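Local coordinates for DUF3863 domain-containing protein (Parabacteroides distasonis, PDB 3LM3), which is of unknown function but is probably a carbohydrate-active enzyme, a glycoside hydrolase or a deacetylase, at residues Asp49-Glu54 and Trp286-Val291; Phe76-Leu81 and Ile131-Lys136; Asp155-Leu160 and Cys212-Gly217; Trp253-Gly258 and Cys300-Met305; Phe367-Leu372 and Val427-Leu432. All coordinates share one frame; numbering follows the deposited sequence.

Contact 1 (Asp49-Glu54 and Trp286-Val291)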
# COMPACT_ATOMS: atom_id res chain seq x y z
N ASP A 49 -4.50 24.68 9.36
CA ASP A 49 -4.15 24.79 10.75
C ASP A 49 -3.80 23.47 11.40
O ASP A 49 -3.30 23.43 12.52
CB ASP A 49 -5.29 25.47 11.52
CG ASP A 49 -5.56 26.90 11.05
OD1 ASP A 49 -4.71 27.55 10.41
OD2 ASP A 49 -6.68 27.39 11.34
N TRP A 50 -4.02 22.35 10.68
CA TRP A 50 -3.75 21.01 11.18
C TRP A 50 -2.31 20.57 10.85
O TRP A 50 -1.89 19.47 11.25
CB TRP A 50 -4.72 20.00 10.56
CG TRP A 50 -6.18 20.25 10.82
CD1 TRP A 50 -6.80 21.44 10.94
CD2 TRP A 50 -7.19 19.25 10.96
NE1 TRP A 50 -8.15 21.25 11.17
CE2 TRP A 50 -8.41 19.91 11.18
CE3 TRP A 50 -7.18 17.86 10.94
CZ2 TRP A 50 -9.61 19.22 11.38
CZ3 TRP A 50 -8.37 17.18 11.14
CH2 TRP A 50 -9.55 17.86 11.36
N HIS A 51 -1.58 21.43 10.14
CA HIS A 51 -0.22 21.17 9.70
C HIS A 51 0.68 22.21 10.34
O HIS A 51 0.59 23.39 10.04
CB HIS A 51 -0.09 21.19 8.18
CG HIS A 51 -0.78 20.03 7.52
ND1 HIS A 51 -2.14 20.01 7.27
CD2 HIS A 51 -0.31 18.82 7.15
CE1 HIS A 51 -2.46 18.83 6.75
NE2 HIS A 51 -1.37 18.09 6.66
N THR A 52 1.55 21.76 11.24
CA THR A 52 2.49 22.64 11.93
C THR A 52 3.88 22.02 11.89
O THR A 52 4.04 20.79 11.84
CB THR A 52 2.12 22.94 13.40
OG1 THR A 52 2.31 21.77 14.18
CG2 THR A 52 0.69 23.46 13.50
N LEU A 53 4.89 22.89 11.95
CA LEU A 53 6.26 22.42 12.06
C LEU A 53 6.44 21.56 13.30
O LEU A 53 7.02 20.49 13.22
CB LEU A 53 7.20 23.62 12.11
CG LEU A 53 8.68 23.30 12.43
CD1 LEU A 53 9.33 22.35 11.39
CD2 LEU A 53 9.47 24.62 12.54
N GLU A 54 5.94 22.00 14.44
CA GLU A 54 6.13 21.21 15.65
C GLU A 54 5.47 19.85 15.55
O GLU A 54 6.01 18.87 16.07
CB GLU A 54 5.66 21.92 16.92
CG GLU A 54 5.49 20.98 18.19
CD GLU A 54 6.74 20.12 18.58
OE1 GLU A 54 7.74 19.98 17.82
OE2 GLU A 54 6.71 19.53 19.69
N TRP A 286 1.08 7.31 7.32
CA TRP A 286 0.53 8.11 8.42
C TRP A 286 0.40 9.54 7.96
O TRP A 286 1.39 10.19 7.58
CB TRP A 286 1.44 8.10 9.64
CG TRP A 286 1.56 6.80 10.39
CD1 TRP A 286 1.70 5.54 9.85
CD2 TRP A 286 1.50 6.60 11.81
NE1 TRP A 286 1.77 4.61 10.85
CE2 TRP A 286 1.63 5.23 12.06
CE3 TRP A 286 1.29 7.45 12.90
CZ2 TRP A 286 1.63 4.70 13.34
CZ3 TRP A 286 1.31 6.92 14.16
CH2 TRP A 286 1.46 5.57 14.38
N GLU A 287 -0.79 10.10 8.02
CA GLU A 287 -0.97 11.49 7.65
C GLU A 287 -0.56 12.39 8.80
O GLU A 287 -0.94 12.16 9.95
CB GLU A 287 -2.42 11.74 7.29
CG GLU A 287 -2.95 10.95 6.10
CD GLU A 287 -3.29 9.49 6.37
OE1 GLU A 287 -3.37 9.04 7.55
OE2 GLU A 287 -3.59 8.78 5.39
N ALA A 288 0.26 13.39 8.48
CA ALA A 288 0.75 14.34 9.49
C ALA A 288 -0.40 14.97 10.28
O ALA A 288 -0.27 15.24 11.47
CB ALA A 288 1.59 15.40 8.86
N GLN A 289 -1.51 15.23 9.60
CA GLN A 289 -2.65 15.89 10.25
C GLN A 289 -3.25 15.08 11.39
O GLN A 289 -4.05 15.62 12.18
CB GLN A 289 -3.72 16.27 9.23
CG GLN A 289 -4.36 15.16 8.40
CD GLN A 289 -5.31 14.26 9.17
OE1 GLN A 289 -4.97 13.16 9.53
NE2 GLN A 289 -6.53 14.75 9.42
N MSE A 290 -2.86 13.81 11.54
CA MSE A 290 -3.40 13.00 12.63
C MSE A 290 -3.03 13.56 13.99
O MSE A 290 -3.79 13.41 14.98
CB MSE A 290 -2.95 11.54 12.56
CG MSE A 290 -3.64 10.74 11.50
SE MSE A 290 -3.27 8.86 11.47
CE MSE A 290 -1.34 9.02 11.62
N VAL A 291 -1.88 14.22 14.08
CA VAL A 291 -1.45 14.84 15.35
C VAL A 291 -2.50 15.87 15.79
O VAL A 291 -2.87 15.93 16.97
CB VAL A 291 -0.04 15.49 15.20
CG1 VAL A 291 0.24 16.52 16.28
CG2 VAL A 291 1.03 14.41 15.10
O HOH W 1 -1.53 15.25 6.67
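W50 and H51 pack against Q289, in the type I turn E287-M290 that leads from strand 280-287 into helix 290-294 of what is probably a distorted beta/alpha barrel, as in glycoside hydrolase/deacetylase relatives. W50 lies alongside Q289, the two side chains pointing the same way. The Q289 amide sits at the indole edge, near the ring plane, with NE2 3.5 Å from W50 CZ3. Indole and amide planes differ by 26°. Q289 CG lies between its backbone N and carbonyl carbon (chi1 59°), and a second bend carries NE2 to this edge, where E293 and E47 accept hydrogen bonds from it. H51 comes obliquely, its CE1 3.8 Å from Q289 CB. A water joins the two segments: it is hydrogen-bonded to H51 NE2 at 2.8 Å and accepts from Q289 N at 2.9 Å. H51 ND1 is bonded to the E47 carbonyl, so both ring nitrogens are held. At T52, the N-cap of helix 53-64, OG1 is hydrogen-bonded to G55 N.

Contact 2 (Phe76-Leu81 and Ile131-Lys136)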
# COMPACT_ATOMS: atom_id res chain seq x y z
N PHE A 76 4.00 14.93 -0.43
CA PHE A 76 3.27 16.20 -0.43
C PHE A 76 2.24 16.25 -1.55
O PHE A 76 2.54 15.91 -2.69
CB PHE A 76 4.23 17.36 -0.72
CG PHE A 76 5.17 17.72 0.41
CD1 PHE A 76 6.27 16.95 0.71
CD2 PHE A 76 4.96 18.87 1.13
CE1 PHE A 76 7.14 17.33 1.75
CE2 PHE A 76 5.81 19.24 2.17
CZ PHE A 76 6.87 18.47 2.47
N THR A 77 1.06 16.78 -1.27
CA THR A 77 0.14 17.14 -2.34
C THR A 77 0.66 18.39 -3.10
O THR A 77 1.55 19.08 -2.63
CB THR A 77 -1.22 17.49 -1.81
OG1 THR A 77 -1.12 18.68 -0.99
CG2 THR A 77 -1.81 16.34 -1.04
N MSE A 78 0.08 18.67 -4.26
CA MSE A 78 0.53 19.83 -5.02
C MSE A 78 0.33 21.09 -4.23
O MSE A 78 1.21 21.95 -4.18
CB MSE A 78 -0.16 19.94 -6.37
CG MSE A 78 0.43 21.04 -7.22
SE MSE A 78 2.19 20.58 -7.93
CE MSE A 78 1.55 19.42 -9.38
N ASN A 79 -0.83 21.21 -3.60
CA ASN A 79 -1.10 22.43 -2.84
C ASN A 79 -0.16 22.58 -1.64
O ASN A 79 0.26 23.70 -1.33
CB ASN A 79 -2.58 22.48 -2.42
CG ASN A 79 -3.51 22.71 -3.61
OD1 ASN A 79 -3.09 23.26 -4.63
ND2 ASN A 79 -4.74 22.23 -3.51
N ALA A 80 0.25 21.47 -1.01
CA ALA A 80 1.22 21.56 0.09
C ALA A 80 2.61 21.93 -0.43
O ALA A 80 3.38 22.61 0.27
CB ALA A 80 1.27 20.28 0.86
N LEU A 81 2.97 21.48 -1.64
CA LEU A 81 4.25 21.87 -2.23
C LEU A 81 4.32 23.35 -2.55
O LEU A 81 5.37 23.97 -2.44
CB LEU A 81 4.52 21.13 -3.55
CG LEU A 81 4.93 19.69 -3.41
CD1 LEU A 81 5.02 19.08 -4.82
CD2 LEU A 81 6.22 19.56 -2.58
N ILE A 131 7.61 16.86 -9.44
CA ILE A 131 8.99 16.37 -9.40
C ILE A 131 9.96 17.54 -9.56
O ILE A 131 10.95 17.64 -8.85
CB ILE A 131 9.26 15.30 -10.46
CG1 ILE A 131 8.52 14.00 -10.14
CG2 ILE A 131 10.77 15.00 -10.60
CD1 ILE A 131 8.32 13.11 -11.33
N GLU A 132 9.66 18.48 -10.46
CA GLU A 132 10.52 19.65 -10.68
C GLU A 132 10.57 20.53 -9.44
O GLU A 132 11.64 20.97 -9.02
CB GLU A 132 10.02 20.45 -11.87
CG GLU A 132 10.91 21.62 -12.24
CD GLU A 132 12.29 21.20 -12.70
OE1 GLU A 132 12.47 20.05 -13.15
OE2 GLU A 132 13.21 22.04 -12.62
N ILE A 133 9.41 20.79 -8.83
CA ILE A 133 9.34 21.58 -7.60
C ILE A 133 10.18 20.95 -6.50
O ILE A 133 10.95 21.60 -5.80
CB ILE A 133 7.88 21.79 -7.12
CG1 ILE A 133 7.12 22.71 -8.09
CG2 ILE A 133 7.87 22.33 -5.69
CD1 ILE A 133 5.61 22.55 -7.95
N ILE A 134 10.05 19.64 -6.36
CA ILE A 134 10.77 18.90 -5.32
C ILE A 134 12.28 18.90 -5.57
O ILE A 134 13.07 19.09 -4.63
CB ILE A 134 10.19 17.46 -5.19
CG1 ILE A 134 8.83 17.56 -4.52
CG2 ILE A 134 11.10 16.56 -4.34
CD1 ILE A 134 8.02 16.30 -4.63
N SER A 135 12.68 18.68 -6.81
CA SER A 135 14.10 18.70 -7.16
C SER A 135 14.71 20.04 -6.79
O SER A 135 15.82 20.08 -6.22
CB SER A 135 14.27 18.42 -8.66
OG SER A 135 15.62 18.14 -8.93
N LYS A 136 14.00 21.12 -7.09
CA LYS A 136 14.51 22.45 -6.79
C LYS A 136 14.50 22.75 -5.31
O LYS A 136 15.40 23.39 -4.79
CB LYS A 136 13.76 23.52 -7.57
CG LYS A 136 14.13 23.56 -9.06
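A helix-helix contact in the outer helical layer of the probable barrel joins L81 and M78 of the short helix 78-82 to I133 and I134 of the long helix 120-138. The short helix follows directly on strand 73-76 of the parallel sheet, and strand 105-108 pairs beside that strand. L81 points toward the long helix and carries most of the short helix's share. Its CD2 comes within 3.8 Å of I134 CG1, and the two side chains cross at about a right angle. Nearer the backbone, L81 CB lies 4.2 Å from I133 CG2. M78 contributes its end alone: the selenomethionine chain leaves with CG opposite the backbone N (chi1 -173°), then bends twice, which brings SE to 3.9 Å from I133 CD1. I133 is thus touched on two branches, CG2 by L81 and CD1 by M78. The start of the short helix is held by polar bonds. T77 caps it, its OG1 accepting from A80 N at 3.1 Å with an N-H...O angle of 155°, and E35 is a second partner of the same hydroxyl. F76, the last residue of the strand, reaches M137 on the long helix. Neighbouring helices packed side by side outside the parallel strands are the arrangement of a beta/alpha barrel, consistent with the glycoside hydrolase/deacetylase relatives of this protein.

Contact 3 (Asp155-Leu160 and Cys212-Gly217)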
# COMPACT_ATOMS: atom_id res chain seq x y z
N ASP A 155 -0.74 3.81 -17.60
CA ASP A 155 -0.05 4.83 -18.39
C ASP A 155 0.78 5.78 -17.53
O ASP A 155 1.85 6.25 -17.94
CB ASP A 155 -1.05 5.63 -19.23
CG ASP A 155 -0.37 6.62 -20.11
OD1 ASP A 155 0.24 6.17 -21.08
OD2 ASP A 155 -0.41 7.83 -19.80
N ASN A 156 0.30 6.07 -16.33
CA ASN A 156 1.04 6.93 -15.42
C ASN A 156 2.37 6.25 -15.01
O ASN A 156 3.40 6.90 -14.84
CB ASN A 156 0.25 7.24 -14.15
CG ASN A 156 -1.07 7.95 -14.37
OD1 ASN A 156 -1.98 7.77 -13.54
ND2 ASN A 156 -1.19 8.79 -15.39
N LEU A 157 2.31 4.95 -14.79
CA LEU A 157 3.51 4.19 -14.40
C LEU A 157 4.52 4.08 -15.54
O LEU A 157 5.73 4.23 -15.34
CB LEU A 157 3.07 2.83 -13.86
CG LEU A 157 2.06 2.91 -12.72
CD1 LEU A 157 1.61 1.53 -12.28
CD2 LEU A 157 2.67 3.67 -11.56
N ARG A 158 4.02 3.82 -16.75
CA ARG A 158 4.80 3.88 -17.99
C ARG A 158 5.52 5.22 -18.11
O ARG A 158 6.71 5.31 -18.41
CB ARG A 158 3.81 3.72 -19.15
CG ARG A 158 4.35 3.82 -20.54
CD ARG A 158 4.51 5.25 -21.04
NE ARG A 158 3.34 6.17 -21.02
CZ ARG A 158 3.46 7.44 -21.40
NH1 ARG A 158 4.68 7.89 -21.73
NH2 ARG A 158 2.42 8.27 -21.42
N TYR A 159 4.75 6.28 -17.92
CA TYR A 159 5.30 7.62 -18.03
C TYR A 159 6.42 7.87 -17.01
O TYR A 159 7.46 8.44 -17.33
CB TYR A 159 4.16 8.64 -17.86
CG TYR A 159 4.57 10.09 -17.90
CD1 TYR A 159 4.93 10.77 -16.74
CD2 TYR A 159 4.56 10.77 -19.11
CE1 TYR A 159 5.30 12.11 -16.79
CE2 TYR A 159 4.91 12.09 -19.17
CZ TYR A 159 5.28 12.76 -18.02
OH TYR A 159 5.61 14.12 -18.11
N LEU A 160 6.19 7.48 -15.77
CA LEU A 160 7.22 7.65 -14.73
C LEU A 160 8.49 6.94 -15.13
O LEU A 160 9.57 7.54 -15.08
CB LEU A 160 6.76 7.11 -13.38
CG LEU A 160 5.76 7.99 -12.68
CD1 LEU A 160 5.27 7.33 -11.36
CD2 LEU A 160 6.29 9.40 -12.43
N CYS A 212 8.39 -0.36 -13.77
CA CYS A 212 8.08 0.38 -12.58
C CYS A 212 7.53 -0.63 -11.59
O CYS A 212 6.63 -1.40 -11.90
CB CYS A 212 7.03 1.45 -12.87
SG CYS A 212 6.79 2.62 -11.47
N VAL A 213 8.09 -0.62 -10.40
CA VAL A 213 7.65 -1.53 -9.35
C VAL A 213 6.43 -0.91 -8.69
O VAL A 213 6.44 0.24 -8.23
CB VAL A 213 8.76 -1.68 -8.28
CG1 VAL A 213 8.31 -2.67 -7.17
CG2 VAL A 213 10.06 -2.14 -8.90
N ASN A 214 5.35 -1.67 -8.63
CA ASN A 214 4.09 -1.19 -8.05
C ASN A 214 3.97 -1.69 -6.60
O ASN A 214 3.92 -2.90 -6.37
CB ASN A 214 2.88 -1.63 -8.90
CG ASN A 214 1.65 -0.85 -8.56
OD1 ASN A 214 1.68 -0.03 -7.65
ND2 ASN A 214 0.54 -1.06 -9.30
N LEU A 215 3.93 -0.76 -5.68
CA LEU A 215 3.90 -0.99 -4.24
C LEU A 215 2.58 -0.64 -3.59
O LEU A 215 2.03 0.46 -3.74
CB LEU A 215 4.97 -0.15 -3.52
CG LEU A 215 6.41 -0.44 -3.92
CD1 LEU A 215 7.37 0.42 -3.07
CD2 LEU A 215 6.74 -1.94 -3.75
N ASP A 216 2.08 -1.57 -2.79
CA ASP A 216 1.04 -1.32 -1.78
C ASP A 216 1.42 -0.19 -0.82
O ASP A 216 2.61 0.10 -0.63
CB ASP A 216 0.80 -2.61 -1.01
CG ASP A 216 -0.52 -2.64 -0.24
OD1 ASP A 216 -1.45 -1.81 -0.49
OD2 ASP A 216 -0.62 -3.51 0.68
N GLY A 217 0.41 0.39 -0.19
CA GLY A 217 0.55 1.51 0.73
C GLY A 217 0.41 1.19 2.22
O GLY A 217 1.08 1.81 3.05
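L157 of helix 154-163 packs on C212, just before strand 213-216, and on N214 within it, and this buried packing is the closer part of the contact. Its CD1 meets the amide nitrogen of N214 (CD1 to ND2 4.1 Å), the two side chains crossing at about a right angle. The other branch faces sulfur, with L157 CD2 4.3 Å from C212 SG. C212 also approaches the helix backbone, its CB 3.9 Å from L157 O. N214 spends its polar end within the sheet: ND2 donates to A171 O on strand 168-172, so the apolar methyl of L157 meets an amide that is already bonded. The side of the helix turned away from the strand is partly exposed. There R158 grips D155 side-on, NH2 and NE both reaching OD1 from the same carboxylate face; the NH2 to OD1 distance is 3.0 Å. Two conformers are modelled for each of these residues, so this pairing is less certain than the core. N124 of helix 120-138 is a second partner of D155. L157 also touches A169 and A171, so one leucine spans two neighbouring strands. Strand 146-148, helix 154-163 and the parallel strand 168-172 form a beta-alpha-beta crossover, whose helix also packs on the adjoining strand 213-216.

Contact 4 (Trp253-Gly258 and Cys300-Met305)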
# COMPACT_ATOMS: atom_id res chain seq x y z
N TRP A 253 -8.96 1.35 18.39
CA TRP A 253 -9.01 0.40 19.49
C TRP A 253 -8.33 0.90 20.76
O TRP A 253 -8.41 0.23 21.78
CB TRP A 253 -8.35 -0.90 19.07
CG TRP A 253 -9.03 -1.68 17.99
CD1 TRP A 253 -10.10 -1.30 17.22
CD2 TRP A 253 -8.69 -3.00 17.58
NE1 TRP A 253 -10.46 -2.33 16.40
CE2 TRP A 253 -9.59 -3.37 16.58
CE3 TRP A 253 -7.71 -3.91 17.99
CZ2 TRP A 253 -9.55 -4.61 15.97
CZ3 TRP A 253 -7.67 -5.15 17.39
CH2 TRP A 253 -8.56 -5.49 16.38
N GLY A 254 -7.58 2.00 20.68
CA GLY A 254 -6.70 2.38 21.77
C GLY A 254 -5.33 1.77 21.60
O GLY A 254 -5.14 0.77 20.85
N LEU A 255 -4.35 2.31 22.31
CA LEU A 255 -2.97 1.91 22.08
C LEU A 255 -2.70 0.45 22.37
O LEU A 255 -2.03 -0.23 21.58
CB LEU A 255 -2.01 2.79 22.89
CG LEU A 255 -2.06 4.29 22.58
CD1 LEU A 255 -1.00 5.01 23.44
CD2 LEU A 255 -1.87 4.57 21.09
N ASP A 256 -3.19 -0.04 23.50
CA ASP A 256 -2.85 -1.37 23.99
C ASP A 256 -3.33 -2.46 23.03
O ASP A 256 -2.57 -3.33 22.61
CB ASP A 256 -3.49 -1.62 25.36
CG ASP A 256 -2.78 -0.90 26.50
OD1 ASP A 256 -1.65 -0.40 26.31
OD2 ASP A 256 -3.36 -0.85 27.60
N LEU A 257 -4.60 -2.42 22.69
CA LEU A 257 -5.19 -3.43 21.81
C LEU A 257 -4.80 -3.19 20.36
O LEU A 257 -4.52 -4.12 19.62
CB LEU A 257 -6.71 -3.48 21.95
CG LEU A 257 -7.18 -4.00 23.31
CD1 LEU A 257 -8.71 -3.94 23.44
CD2 LEU A 257 -6.72 -5.42 23.59
N GLY A 258 -4.79 -1.93 19.95
CA GLY A 258 -4.37 -1.60 18.59
C GLY A 258 -2.98 -2.11 18.27
O GLY A 258 -2.74 -2.69 17.21
N CYS A 300 1.93 10.43 18.62
CA CYS A 300 3.36 10.19 18.82
C CYS A 300 3.63 8.95 19.67
O CYS A 300 4.58 8.20 19.37
CB CYS A 300 4.05 11.43 19.34
SG CYS A 300 4.14 12.78 18.14
N ASP A 301 2.84 8.71 20.72
CA ASP A 301 2.99 7.47 21.48
C ASP A 301 2.72 6.24 20.60
O ASP A 301 3.41 5.25 20.71
CB ASP A 301 2.04 7.43 22.70
CG ASP A 301 2.50 8.31 23.84
OD1 ASP A 301 3.65 8.83 23.84
OD2 ASP A 301 1.67 8.49 24.76
N ALA A 302 1.72 6.31 19.74
CA ALA A 302 1.43 5.21 18.85
C ALA A 302 2.60 4.95 17.90
O ALA A 302 2.99 3.79 17.66
CB ALA A 302 0.14 5.51 18.04
N MSE A 303 3.18 6.02 17.35
CA MSE A 303 4.32 5.86 16.44
C MSE A 303 5.50 5.23 17.17
O MSE A 303 6.12 4.31 16.65
CB MSE A 303 4.73 7.24 15.93
CG MSE A 303 5.98 7.26 15.06
SE MSE A 303 5.78 6.36 13.34
CE MSE A 303 4.84 7.76 12.38
N LYS A 304 5.82 5.73 18.36
CA LYS A 304 6.90 5.17 19.16
C LYS A 304 6.65 3.68 19.46
O LYS A 304 7.57 2.85 19.38
CB LYS A 304 7.06 5.94 20.49
CG LYS A 304 7.53 7.38 20.35
CD LYS A 304 7.56 8.09 21.72
CE LYS A 304 7.94 9.58 21.59
NZ LYS A 304 7.85 10.30 22.89
N MSE A 305 5.42 3.34 19.80
CA MSE A 305 5.07 1.99 20.16
C MSE A 305 5.27 1.04 18.95
O MSE A 305 5.85 -0.05 19.05
CB MSE A 305 3.62 1.97 20.62
CG MSE A 305 3.29 0.82 21.46
SE MSE A 305 1.50 0.94 22.15
CE MSE A 305 1.89 1.95 23.77
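D301 O accepts from M305 N at 2.9 Å, the regular helical bond that ties together two of the three residues of helix 296-313 touched by L255. This is helix-helix packing in the outer helical layer of the probable beta/alpha barrel: the first turn of helix 255-277 leans on helix 296-313. G254 separates it from the preceding helix 247-253, breaking helical geometry with phi 90° and standing as the N-cap; its carbonyl then accepts from G258 N. L255, the first helical residue, points toward the partner helix and carries the contact. Its chi1 of -60° aims CG at that helix, and with chi2 extended (-178°) the methyls fall on D301 and A302, CD1 lying 4.0 Å from D301 CB. D301 thus offers its aliphatic CB to the leucine. M305 reaches over the root of L255: in the conformer described, SE is 4.0 Å from L255 CB and 3.8 Å from L255 O, but a second conformer is modelled, so this part is less certain. Y250 of helix 247-253 also touches L255, A302 and M305. The other leucine methyl sits against the small residue of the partner helix, L255 CD2 lying 3.8 Å from A302 CB.

Contact 5 (Phe367-Leu372 and Val427-Leu432)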
# COMPACT_ATOMS: atom_id res chain seq x y z
N PHE A 367 -2.01 -15.48 -11.86
CA PHE A 367 -3.22 -15.37 -11.05
C PHE A 367 -2.89 -15.10 -9.58
O PHE A 367 -1.76 -15.30 -9.13
CB PHE A 367 -4.09 -16.63 -11.15
CG PHE A 367 -3.45 -17.88 -10.60
CD1 PHE A 367 -2.68 -18.71 -11.41
CD2 PHE A 367 -3.63 -18.26 -9.27
CE1 PHE A 367 -2.11 -19.89 -10.91
CE2 PHE A 367 -3.04 -19.42 -8.76
CZ PHE A 367 -2.28 -20.24 -9.59
N ARG A 368 -3.92 -14.66 -8.86
CA ARG A 368 -3.91 -14.81 -7.41
C ARG A 368 -5.03 -15.72 -6.99
O ARG A 368 -6.06 -15.83 -7.68
CB ARG A 368 -3.98 -13.44 -6.69
CG ARG A 368 -5.32 -12.73 -6.82
CD ARG A 368 -5.41 -11.45 -6.03
NE ARG A 368 -6.80 -11.12 -5.76
CZ ARG A 368 -7.22 -10.04 -5.13
NH1 ARG A 368 -6.38 -9.06 -4.80
NH2 ARG A 368 -8.49 -9.92 -4.83
N LEU A 369 -4.84 -16.33 -5.84
CA LEU A 369 -5.75 -17.32 -5.28
C LEU A 369 -5.74 -17.21 -3.77
O LEU A 369 -4.69 -17.23 -3.17
CB LEU A 369 -5.32 -18.73 -5.68
CG LEU A 369 -6.01 -19.94 -5.05
CD1 LEU A 369 -7.44 -20.09 -5.60
CD2 LEU A 369 -5.22 -21.24 -5.34
N ALA A 370 -6.94 -17.17 -3.17
CA ALA A 370 -7.09 -17.23 -1.71
C ALA A 370 -7.99 -18.39 -1.30
O ALA A 370 -9.08 -18.58 -1.86
CB ALA A 370 -7.72 -15.95 -1.18
N LEU A 371 -7.53 -19.13 -0.28
CA LEU A 371 -8.27 -20.23 0.30
C LEU A 371 -8.57 -19.86 1.76
O LEU A 371 -7.68 -19.32 2.46
CB LEU A 371 -7.43 -21.51 0.26
CG LEU A 371 -6.95 -21.96 -1.12
CD1 LEU A 371 -6.04 -23.21 -0.96
CD2 LEU A 371 -8.12 -22.24 -2.03
N LEU A 372 -9.77 -20.15 2.22
CA LEU A 372 -10.20 -19.82 3.58
C LEU A 372 -10.77 -21.06 4.22
O LEU A 372 -11.56 -21.81 3.58
CB LEU A 372 -11.28 -18.75 3.53
CG LEU A 372 -11.66 -18.14 4.89
CD1 LEU A 372 -10.53 -17.31 5.49
CD2 LEU A 372 -12.91 -17.31 4.76
N VAL A 427 -16.23 -21.74 -2.94
CA VAL A 427 -16.40 -23.12 -3.44
C VAL A 427 -15.13 -23.91 -3.24
O VAL A 427 -14.04 -23.35 -3.25
CB VAL A 427 -16.74 -23.16 -4.93
CG1 VAL A 427 -18.08 -22.49 -5.19
CG2 VAL A 427 -15.63 -22.54 -5.77
N LEU A 428 -15.26 -25.23 -3.13
CA LEU A 428 -14.10 -26.10 -3.12
C LEU A 428 -13.32 -25.96 -4.42
O LEU A 428 -13.87 -25.71 -5.51
CB LEU A 428 -14.51 -27.57 -2.95
CG LEU A 428 -15.25 -27.95 -1.68
CD1 LEU A 428 -15.64 -29.42 -1.77
CD2 LEU A 428 -14.43 -27.72 -0.43
N ILE A 429 -12.03 -26.14 -4.31
CA ILE A 429 -11.15 -25.99 -5.44
C ILE A 429 -11.52 -26.96 -6.58
O ILE A 429 -11.38 -26.64 -7.77
CB ILE A 429 -9.67 -26.11 -4.96
CG1 ILE A 429 -8.73 -25.32 -5.88
CG2 ILE A 429 -9.27 -27.54 -4.77
CD1 ILE A 429 -7.34 -25.17 -5.28
N ASP A 430 -12.04 -28.13 -6.23
CA ASP A 430 -12.44 -29.12 -7.25
C ASP A 430 -13.76 -28.77 -7.94
O ASP A 430 -14.18 -29.49 -8.82
CB ASP A 430 -12.43 -30.57 -6.71
CG ASP A 430 -13.52 -30.85 -5.69
OD1 ASP A 430 -14.34 -29.96 -5.37
OD2 ASP A 430 -13.54 -31.99 -5.18
N LYS A 431 -14.38 -27.65 -7.55
CA LYS A 431 -15.55 -27.11 -8.23
C LYS A 431 -15.19 -26.07 -9.30
O LYS A 431 -16.06 -25.67 -10.08
CB LYS A 431 -16.48 -26.44 -7.22
CG LYS A 431 -16.99 -27.31 -6.15
CD LYS A 431 -17.86 -28.40 -6.70
CE LYS A 431 -18.70 -29.03 -5.63
NZ LYS A 431 -17.85 -29.61 -4.56
N LEU A 432 -13.94 -25.62 -9.34
CA LEU A 432 -13.51 -24.72 -10.40
C LEU A 432 -13.51 -25.43 -11.75
O LEU A 432 -13.37 -26.64 -11.83
CB LEU A 432 -12.12 -24.15 -10.12
CG LEU A 432 -11.98 -23.38 -8.81
CD1 LEU A 432 -10.55 -22.87 -8.71
CD2 LEU A 432 -12.99 -22.21 -8.69
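I429 reaches from a single 3-10 turn toward L369 and L371, neighbours on the same face of strand 367-374. At its root, I429 CB is still 5.1 Å from L371 CD2. The side chain then runs out almost straight, with CG1 roughly opposite the backbone N (chi1 -152°). CG1 is hardly closer, 5.0 Å from L371 CD2, and CG2 diverges and meets neither leucine. The tip makes the contact: I429 CD1 lies 4.4 Å from L371 CD2 and 4.5 Å from L369 CD2. One methyl therefore rests against two leucine methyls whose side chains project from alternate positions of the strand. The turn that presents I429 is braced by K431 N donating to L428 O at 2.9 Å. Around the contact, L369 packs on L447 and L371 on V384 of strand 383-389. F367, at the start of the segment, meets L439 and I440 of helix 434-443. The 3-10 turn and this C-terminal helix thus lie against one face of the four-stranded antiparallel sheet. Methyls slightly beyond close van der Waals contact, over a small area, imply a light hydrophobic contact that relies on dispersion and exclusion of water and carries little directional specificity.

Overall arrangement
Contacts 1 to 4 lie in the large alpha/beta part of the chain, and contact 5 belongs to the separate antiparallel sheet toward the C terminus. Contacts 2 and 3 follow one another inside the loop closed by contact 1, their centres about 18 Å apart. Contact 4 alternates with contact 1 along the chain and touches it, W286 packing on A302 and M303; helix 255-277 is followed by strand 280-287, and helix 290-294 by helix 296-313. Contacts 1 and 2 border strands 280-287 and 73-76, and contact 3 strand 213-216, probably all parts of one distorted barrel. Contact 5 comes last, about 44 Å from contact 1 between centres, consistent with a catalytic-type domain followed by a smaller beta domain.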